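PDB 7AS6: synaptotagmin-1, which probably binds phospholipids and calcium through its C2 domains and helps to keep the plant plasma membrane intact during freezing and osmotic stress. Local coordinates for residues 48-51 against 57-60. Sequence-based numbering, arbitrary orientation.
Sequences TVKH and EWNE. With EDO (1,2-ethanediol), chain G; EDO (1,2-ethanediol), chain H.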
loop_
_atom_site.group_PDB
_atom_site.type_symbol
_atom_site.label_atom_id
_atom_site.label_comp_id
_atom_site.label_asym_id
_atom_site.label_seq_id
_atom_site.Cartn_x
_atom_site.Cartn_y
_atom_site.Cartn_z
ATOM N N THR A 48 5.186 6.797 6.489
ATOM C CA THR A 48 6.252 7.760 6.618
ATOM C C THR A 48 7.195 7.662 5.426
ATOM O O THR A 48 7.193 6.681 4.672
ATOM C CB THR A 48 7.036 7.543 7.909
ATOM O OG1 THR A 48 7.548 6.200 7.934
ATOM C CG2 THR A 48 6.138 7.766 9.101
ATOM N N VAL A 49 7.970 8.731 5.238
ATOM C CA VAL A 49 9.035 8.779 4.242
ATOM C C VAL A 49 10.258 8.092 4.820
ATOM O O VAL A 49 10.688 8.428 5.925
ATOM C CB VAL A 49 9.372 10.239 3.887
ATOM C CG1 VAL A 49 10.654 10.303 3.035
ATOM C CG2 VAL A 49 8.210 10.930 3.160
ATOM N N LYS A 50 10.840 7.149 4.082
ATOM C CA LYS A 50 12.131 6.572 4.464
ATOM C C LYS A 50 13.229 7.164 3.579
ATOM O O LYS A 50 13.241 6.931 2.372
ATOM C CB LYS A 50 12.129 5.051 4.325
ATOM C CG LYS A 50 11.100 4.330 5.171
ATOM C CD LYS A 50 11.404 4.425 6.658
ATOM C CE LYS A 50 10.313 3.632 7.399
ATOM N NZ LYS A 50 10.614 3.638 8.850
ATOM N N HIS A 51 14.178 7.862 4.188
ATOM C CA HIS A 51 15.176 8.607 3.447
ATOM C C HIS A 51 16.259 7.687 2.928
ATOM O O HIS A 51 16.783 6.842 3.672
ATOM C CB HIS A 51 15.804 9.668 4.341
ATOM C CG HIS A 51 14.825 10.667 4.842
ATOM N ND1 HIS A 51 14.410 11.737 4.082
ATOM C CD2 HIS A 51 14.129 10.732 5.998
ATOM C CE1 HIS A 51 13.535 12.446 4.765
ATOM N NE2 HIS A 51 13.339 11.848 5.926
ATOM N N GLU A 57 11.882 -0.458 5.154
ATOM C CA GLU A 57 11.127 -1.266 6.100
ATOM C C GLU A 57 10.240 -0.334 6.916
ATOM O O GLU A 57 10.755 0.495 7.673
ATOM C CB GLU A 57 12.087 -2.025 7.001
ATOM C CG GLU A 57 11.407 -2.974 7.914
ATOM C CD GLU A 57 11.693 -4.398 7.528
ATOM O OE1 GLU A 57 12.617 -4.610 6.704
ATOM O OE2 GLU A 57 11.000 -5.297 8.047
ATOM N N TRP A 58 8.918 -0.448 6.753
ATOM C CA TRP A 58 7.950 0.403 7.444
ATOM C C TRP A 58 7.273 -0.306 8.613
ATOM O O TRP A 58 7.337 0.169 9.748
ATOM C CB TRP A 58 6.851 0.871 6.487
ATOM C CG TRP A 58 7.259 1.869 5.477
ATOM C CD1 TRP A 58 7.388 3.210 5.665
ATOM C CD2 TRP A 58 7.525 1.626 4.097
ATOM N NE1 TRP A 58 7.743 3.815 4.494
ATOM C CE2 TRP A 58 7.837 2.865 3.513
ATOM C CE3 TRP A 58 7.540 0.483 3.300
ATOM C CZ2 TRP A 58 8.170 2.993 2.173
ATOM C CZ3 TRP A 58 7.866 0.609 1.970
ATOM C CH2 TRP A 58 8.159 1.862 1.413
ATOM N N ASN A 59 6.590 -1.416 8.340
ATOM C CA ASN A 59 5.755 -2.106 9.327
ATOM C C ASN A 59 4.728 -1.163 9.925
ATOM O O ASN A 59 4.519 -1.109 11.137
ATOM C CB ASN A 59 6.599 -2.738 10.413
ATOM C CG ASN A 59 7.315 -3.933 9.909
ATOM O OD1 ASN A 59 6.727 -4.765 9.220
ATOM N ND2 ASN A 59 8.605 -4.003 10.175
ATOM N N GLU A 60 4.087 -0.403 9.055
ATOM C CA GLU A 60 3.164 0.630 9.475
ATOM C C GLU A 60 1.754 0.154 9.189
ATOM O O GLU A 60 1.493 -0.490 8.162
ATOM C CB GLU A 60 3.499 1.948 8.757
ATOM C CG GLU A 60 4.604 2.710 9.495
ATOM C CD GLU A 60 5.120 3.952 8.741
ATOM O OE1 GLU A 60 4.307 4.642 8.081
ATOM O OE2 GLU A 60 6.341 4.247 8.837
HETATM C C1 EDO G . 14.218 2.822 8.400
HETATM O O1 EDO G . 13.086 2.306 9.139
HETATM C C2 EDO G . 15.000 1.693 7.735
HETATM O O2 EDO G . 14.149 1.012 6.801
HETATM C C1 EDO H . 0.132 5.397 10.443
HETATM O O1 EDO H . -0.384 4.471 11.408
HETATM C C2 EDO H . 1.405 4.811 9.836
HETATM O O2 EDO H . 2.095 5.819 9.070
HETATM O O HOH W 1 8.198 2.770 9.949
#
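Thr-48 and Glu-60 form the polar centre of a surface contact that ties the loop following strand 45-46 to the start of strand 57-66 of the other sheet. The Glu-60 carboxylate holds Thr-48 with both oxygens: OE1 accepts the Thr-48 N-H through its syn lone pair (2.8 Å, 155° at the hydrogen), while OE2 receives the Thr-48 OG1 hydroxyl (very short, 2.5 Å). With chi1 at 57°, hydroxyl and amide address the same carboxylate. Beside OG1 and OE2, which lie at the edge of the indole and in its plane, Trp-58 donates from NE1 to Thr-48 O at 2.9 Å, tilted 32° from the carbonyl plane. Lys-50 runs antiparallel to the Trp-58 side chain; its chain bends at chi2 and carries CE to 3.4 Å from Trp-58 CD1 and 3.2 Å from Glu-57 O. A water joins Lys-50 NZ, Trp-58 O and Glu-60 OE2, bridging charges 4.3 Å apart (NZ to OE2). NZ also bonds O1 of one ethanediol, and Glu-60 OE1 bonds O2 of another, both probably from the crystallisation liquor. Glu-57 instead turns to a salt bridge with Arg-16, and a G1 beta bulge sets Asn-59 and Glu-60 together opposite Val-14. The buried Trp-58, packed on Pro-31 and Val-33, joins the two sheets of the C2A beta sandwich near its metal-binding loops, where Asp-30 helps bind cadmium, probably in place of calcium.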